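Local coordinates for protein L-threonine dehydrogenase (PDB 2YY7) that probably oxidises the side-chain hydroxyl of L-threonine with NAD as cofactor, as a dehydrogenase of the NAD-dependent epimerase/dehydratase family, at residues His67-Ile72 / Lys108-Ile113; Asn241-Ser246 / Ala281-Ser286. All coordinates share one frame; numbering follows the deposited sequence.

Following the chain from its N terminus, contact 1 comes first. It closes a loop of 35 residues, most of them helical, by bringing 67-72 against 108-113. Strands 71-74 and 112-118 start here side by side and pair in parallel within the mixed sheet of the Rossmann-type domain. Contact 2 opens only later. It closes a second loop, of 34 residues, between 241-246 and 281-286, and ties strand 245-247 to the segment that leads into helix 286-292. The two loops follow one another in series and neither nest nor cross. The contacts do not touch: their centres lie about 30 Å apart, yet both reach the same large sheet.

Contact 1 (His67-Ile72 / Lys108-Ile113); sequences HKITDI and KKIKKI
The carbonyl oxygen of Thr70 is gripped by two backbone N-H groups in a row. Lys111 N reaches Thr70 O at 2.7 Å, in the carbonyl plane and on a lone pair. Lys112 N meets the same Thr70 O at 3.0 Å, more nearly in line with the C=O bond. Two residues on from Thr70, Ile72 N donates to Lys112 O at 3.0 Å. These bonds start a parallel pairing, with Asp71 beside Lys112 and Ile72 beside Ile113. Strands 71-74 and 112-118 are neighbours in the parallel part of the sheet of the NAD-binding Rossmann fold, and helix 87-106 lies between them in sequence, as in a beta-alpha-beta crossover.

Asp71 and Lys112 share one face and run side by side. CG of Lys112 is anti to its backbone N (chi1 -170°), and the extended chi2 carries CD alongside Asp71 OD1. A bend at chi3 (-62°) then redirects CE and NZ. The charges do not touch directly: Asp71 OD1 and Lys112 NZ are 4.5 Å apart. A water bridges them, donating to Asp71 OD1 and accepting from Lys112 NZ, which also bonds Met227 O. The other carboxylate oxygen, Asp71 OD2, accepts a hydrogen bond from Thr70 OG1 from above the carboxylate plane at 2.9 Å. Thr70 OG1 also bonds Lys4 N. An alanine at Asp71 would remove the acceptors of the water and of Thr70 OG1, and would probably leave the Lys112 amine and the Thr70 hydroxyl less firmly placed.

Ile72 and Ile113 point to the opposite face. Ile110, before the strand, crosses Ile72 at about a right angle, meeting it tip to tip at 3.9 Å between Ile72 CD1 and Ile110 CD1. Val101 of helix 87-106 packs against both Ile72 and Ile113.

Contact 2 (Asn241-Ser246 / Ala281-Ser286); sequences NLAAMS and ASIDDS
The carboxylate of Asp285 takes the backbone N-H of Ala243, with 2.8 Å from Ala243 N to Asp285 OD1. The donor comes from above the carboxylate plane. CG of Asp285 stands in the crowded position between N and C (chi1 63°), which turns the carboxylate to Ala243. Its other oxygen, OD2, forms a salt bridge with Arg289, so each carboxylate oxygen has a partner.

At the other end Ser246 OG donates to Ala281 O, on a lone pair, at 2.9 Å. The same hydroxyl accepts from a water that in turn takes the N-H of Ile283. At the Asp285 end, Asn241 ND2 also donates to Asp284 O at 3.2 Å. The acceptor lies in the amide plane, but the donor sits above the carbonyl plane. Arg169 bonds Asn241 OD1, so both ends of the amide are held.

Asn241 and Ile283 cross at about a right angle, and Ile283 CG2 lies 3.5 Å from Asn241 ND2. Ala243 CB meets Ile283 CB at 4.1 Å. Trp294 packs on Leu242 and Asp285 and bonds Ala243 O through NE1.

The contact joins the loop between helices 272-276 and 286-292 to the link between strands 240-241 and 245-247. Leu242 points away from 281-286, onto Met214 of strand 211-215, and lies about 9 Å from the bound NAD. Strand 245-247 runs antiparallel to strand 211-215, and helix 286-292 begins right after Asp285.

Contact 1 (His67-Ile72 / Lys108-Ile113)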
loop_
_atom_site.group_PDB
_atom_site.type_symbol
_atom_site.label_atom_id
_atom_site.label_comp_id
_atom_site.label_asym_id
_atom_site.label_seq_id
_atom_site.Cartn_x
_atom_site.Cartn_y
_atom_site.Cartn_z
ATOM N N HIS A 67 10.672 31.248 1.283
ATOM C CA HIS A 67 12.061 30.867 1.052
ATOM C C HIS A 67 12.280 30.445 -0.398
ATOM O O HIS A 67 13.333 29.913 -0.747
ATOM C CB HIS A 67 12.484 29.747 2.010
ATOM C CG HIS A 67 12.712 30.220 3.414
ATOM N ND1 HIS A 67 13.783 31.009 3.766
ATOM C CD2 HIS A 67 11.985 30.046 4.544
ATOM C CE1 HIS A 67 13.710 31.302 5.052
ATOM N NE2 HIS A 67 12.627 30.731 5.548
ATOM N N LYS A 68 11.274 30.695 -1.234
ATOM C CA LYS A 68 11.337 30.379 -2.663
ATOM C C LYS A 68 12.004 29.026 -2.902
ATOM O O LYS A 68 12.990 28.924 -3.637
ATOM C CB LYS A 68 12.114 31.477 -3.394
ATOM C CG LYS A 68 11.622 32.891 -3.091
ATOM C CD LYS A 68 10.194 33.117 -3.581
ATOM C CE LYS A 68 9.698 34.513 -3.206
ATOM N NZ LYS A 68 8.328 34.788 -3.726
ATOM N N ILE A 69 11.437 27.994 -2.290
ATOM C CA ILE A 69 11.962 26.633 -2.374
ATOM C C ILE A 69 11.776 25.941 -3.717
ATOM O O ILE A 69 10.718 26.048 -4.339
ATOM C CB ILE A 69 11.313 25.741 -1.288
ATOM C CG1 ILE A 69 11.616 26.314 0.103
ATOM C CG2 ILE A 69 11.804 24.294 -1.424
ATOM C CD1 ILE A 69 13.091 26.410 0.421
ATOM N N THR A 70 12.807 25.217 -4.149
ATOM C CA THR A 70 12.748 24.467 -5.398
ATOM C C THR A 70 12.806 22.964 -5.102
ATOM O O THR A 70 12.194 22.171 -5.810
ATOM C CB THR A 70 13.912 24.835 -6.355
ATOM O OG1 THR A 70 15.164 24.473 -5.759
ATOM C CG2 THR A 70 13.907 26.329 -6.650
ATOM N N ASP A 71 13.531 22.585 -4.051
ATOM C CA ASP A 71 13.673 21.179 -3.665
ATOM C C ASP A 71 13.233 20.908 -2.221
ATOM O O ASP A 71 13.562 21.663 -1.308
ATOM C CB ASP A 71 15.132 20.715 -3.782
ATOM C CG ASP A 71 15.680 20.796 -5.194
ATOM O OD1 ASP A 71 16.636 20.041 -5.476
ATOM O OD2 ASP A 71 15.184 21.605 -6.009
ATOM N N ILE A 72 12.510 19.814 -2.014
ATOM C CA ILE A 72 12.082 19.448 -0.671
ATOM C C ILE A 72 12.524 18.033 -0.324
ATOM O O ILE A 72 12.306 17.096 -1.097
ATOM C CB ILE A 72 10.541 19.525 -0.496
ATOM C CG1 ILE A 72 10.084 20.986 -0.484
ATOM C CG2 ILE A 72 10.123 18.834 0.817
ATOM C CD1 ILE A 72 8.615 21.168 -0.160
ATOM N N LYS A 108 3.176 22.771 -9.123
ATOM C CA LYS A 108 4.339 23.467 -9.678
ATOM C C LYS A 108 4.924 24.513 -8.729
ATOM O O LYS A 108 5.578 25.458 -9.169
ATOM C CB LYS A 108 3.982 24.148 -11.004
ATOM C CG LYS A 108 3.365 23.231 -12.054
ATOM C CD LYS A 108 4.369 22.221 -12.574
ATOM C CE LYS A 108 3.801 21.444 -13.753
ATOM N NZ LYS A 108 4.794 20.480 -14.310
ATOM N N LYS A 109 4.690 24.351 -7.431
ATOM C CA LYS A 109 5.221 25.292 -6.451
ATOM C C LYS A 109 6.655 24.931 -6.060
ATOM O O LYS A 109 7.372 25.742 -5.476
ATOM C CB LYS A 109 4.305 25.339 -5.228
ATOM C CG LYS A 109 3.041 26.151 -5.491
ATOM C CD LYS A 109 1.936 25.814 -4.519
ATOM C CE LYS A 109 0.671 26.597 -4.854
ATOM N NZ LYS A 109 -0.521 26.054 -4.139
ATOM N N ILE A 110 7.057 23.701 -6.377
ATOM C CA ILE A 110 8.417 23.227 -6.122
ATOM C C ILE A 110 8.799 22.403 -7.350
ATOM O O ILE A 110 7.933 22.014 -8.133
ATOM C CB ILE A 110 8.529 22.350 -4.842
ATOM C CG1 ILE A 110 7.710 21.071 -4.996
ATOM C CG2 ILE A 110 8.061 23.143 -3.616
ATOM C CD1 ILE A 110 7.891 20.106 -3.840
ATOM N N LYS A 111 10.088 22.136 -7.523
ATOM C CA LYS A 111 10.548 21.397 -8.692
ATOM C C LYS A 111 10.922 19.936 -8.471
ATOM O O LYS A 111 10.662 19.090 -9.325
ATOM C CB LYS A 111 11.765 22.106 -9.309
ATOM C CG LYS A 111 11.523 23.537 -9.756
ATOM C CD LYS A 111 12.769 24.110 -10.425
ATOM C CE LYS A 111 12.537 25.533 -10.907
ATOM N NZ LYS A 111 13.739 26.104 -11.588
ATOM N N LYS A 112 11.542 19.640 -7.334
ATOM C CA LYS A 112 12.000 18.285 -7.066
ATOM C C LYS A 112 11.725 17.841 -5.632
ATOM O O LYS A 112 11.673 18.657 -4.709
ATOM C CB LYS A 112 13.506 18.216 -7.359
ATOM C CG LYS A 112 14.126 16.822 -7.375
ATOM C CD LYS A 112 15.643 16.895 -7.615
ATOM C CE LYS A 112 15.980 17.520 -8.968
ATOM N NZ LYS A 112 17.460 17.591 -9.214
ATOM N N ILE A 113 11.567 16.536 -5.453
ATOM C CA ILE A 113 11.299 15.979 -4.139
ATOM C C ILE A 113 12.140 14.753 -3.846
ATOM O O ILE A 113 12.376 13.919 -4.727
ATOM C CB ILE A 113 9.823 15.518 -4.002
ATOM C CG1 ILE A 113 8.876 16.711 -4.082
ATOM C CG2 ILE A 113 9.631 14.768 -2.682
ATOM C CD1 ILE A 113 7.419 16.308 -4.189
HETATM O O HOH W 1 18.270 19.645 -7.497
#

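Contact 2 (Asn241-Ser246 / Ala281-Ser286)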
loop_
_atom_site.group_PDB
_atom_site.type_symbol
_atom_site.label_atom_id
_atom_site.label_comp_id
_atom_site.label_asym_id
_atom_site.label_seq_id
_atom_site.Cartn_x
_atom_site.Cartn_y
_atom_site.Cartn_z
ATOM N N ASN A 241 16.102 0.211 -4.352
ATOM C CA ASN A 241 16.683 -0.642 -3.329
ATOM C C ASN A 241 18.049 0.032 -3.143
ATOM O O ASN A 241 18.599 0.585 -4.097
ATOM C CB ASN A 241 16.878 -2.072 -3.852
ATOM C CG ASN A 241 15.783 -3.029 -3.392
ATOM O OD1 ASN A 241 14.817 -2.629 -2.745
ATOM N ND2 ASN A 241 15.937 -4.301 -3.730
ATOM N N LEU A 242 18.582 0.005 -1.929
ATOM C CA LEU A 242 19.875 0.621 -1.649
ATOM C C LEU A 242 20.602 -0.252 -0.630
ATOM O O LEU A 242 20.049 -0.583 0.415
ATOM C CB LEU A 242 19.680 2.031 -1.077
ATOM C CG LEU A 242 20.944 2.887 -0.956
ATOM C CD1 LEU A 242 21.289 3.478 -2.319
ATOM C CD2 LEU A 242 20.719 4.009 0.053
ATOM N N ALA A 243 21.840 -0.623 -0.924
ATOM C CA ALA A 243 22.574 -1.484 -0.010
ATOM C C ALA A 243 24.023 -1.086 0.210
ATOM O O ALA A 243 24.614 -0.351 -0.584
ATOM C CB ALA A 243 22.508 -2.923 -0.504
ATOM N N ALA A 244 24.579 -1.590 1.306
ATOM C CA ALA A 244 25.966 -1.350 1.675
ATOM C C ALA A 244 26.468 -2.554 2.470
ATOM O O ALA A 244 27.331 -3.292 2.003
ATOM C CB ALA A 244 26.086 -0.071 2.510
ATOM N N MET A 245 25.903 -2.761 3.659
ATOM C CA MET A 245 26.305 -3.872 4.521
ATOM C C MET A 245 25.149 -4.751 4.970
ATOM O O MET A 245 23.981 -4.394 4.842
ATOM C CB MET A 245 26.965 -3.357 5.802
ATOM C CG MET A 245 27.922 -2.203 5.645
ATOM S SD MET A 245 28.459 -1.674 7.286
ATOM C CE MET A 245 27.113 -0.566 7.745
ATOM N N SER A 246 25.514 -5.897 5.532
ATOM C CA SER A 246 24.581 -6.864 6.096
ATOM C C SER A 246 25.408 -7.587 7.143
ATOM O O SER A 246 26.489 -8.108 6.842
ATOM C CB SER A 246 24.070 -7.859 5.042
ATOM O OG SER A 246 22.952 -7.338 4.333
ATOM N N ALA A 281 17.475 -10.143 4.923
ATOM C CA ALA A 281 18.776 -10.130 5.579
ATOM C C ALA A 281 19.756 -9.269 4.782
ATOM O O ALA A 281 20.599 -8.574 5.362
ATOM C CB ALA A 281 19.316 -11.563 5.710
ATOM N N SER A 282 19.640 -9.319 3.457
ATOM C CA SER A 282 20.508 -8.551 2.561
ATOM C C SER A 282 19.710 -8.065 1.346
ATOM O O SER A 282 18.738 -8.701 0.943
ATOM C CB SER A 282 21.687 -9.413 2.101
ATOM O OG SER A 282 21.222 -10.542 1.385
ATOM N N ILE A 283 20.150 -6.959 0.750
ATOM C CA ILE A 283 19.448 -6.343 -0.379
ATOM C C ILE A 283 20.250 -6.230 -1.683
ATOM O O ILE A 283 21.437 -5.911 -1.660
ATOM C CB ILE A 283 18.991 -4.905 0.014
ATOM C CG1 ILE A 283 18.078 -4.955 1.245
ATOM C CG2 ILE A 283 18.306 -4.220 -1.167
ATOM C CD1 ILE A 283 16.737 -5.601 1.007
ATOM N N ASP A 284 19.591 -6.479 -2.815
ATOM C CA ASP A 284 20.236 -6.353 -4.127
ATOM C C ASP A 284 19.891 -4.971 -4.686
ATOM O O ASP A 284 18.757 -4.730 -5.094
ATOM C CB ASP A 284 19.731 -7.431 -5.095
ATOM C CG ASP A 284 20.327 -7.293 -6.496
ATOM O OD1 ASP A 284 20.005 -8.128 -7.367
ATOM O OD2 ASP A 284 21.114 -6.352 -6.733
ATOM N N ASP A 285 20.869 -4.067 -4.708
ATOM C CA ASP A 285 20.632 -2.715 -5.200
ATOM C C ASP A 285 21.264 -2.432 -6.561
ATOM O O ASP A 285 21.711 -1.311 -6.811
ATOM C CB ASP A 285 21.160 -1.696 -4.191
ATOM C CG ASP A 285 22.666 -1.786 -4.004
ATOM O OD1 ASP A 285 23.222 -0.928 -3.295
ATOM O OD2 ASP A 285 23.294 -2.715 -4.563
ATOM N N SER A 286 21.282 -3.432 -7.439
ATOM C CA SER A 286 21.875 -3.280 -8.771
ATOM C C SER A 286 21.286 -2.163 -9.639
ATOM O O SER A 286 22.025 -1.493 -10.367
ATOM C CB SER A 286 21.794 -4.604 -9.537
ATOM O OG SER A 286 22.628 -5.582 -8.938
HETATM O O HOH W 2 22.435 -5.603 2.174
#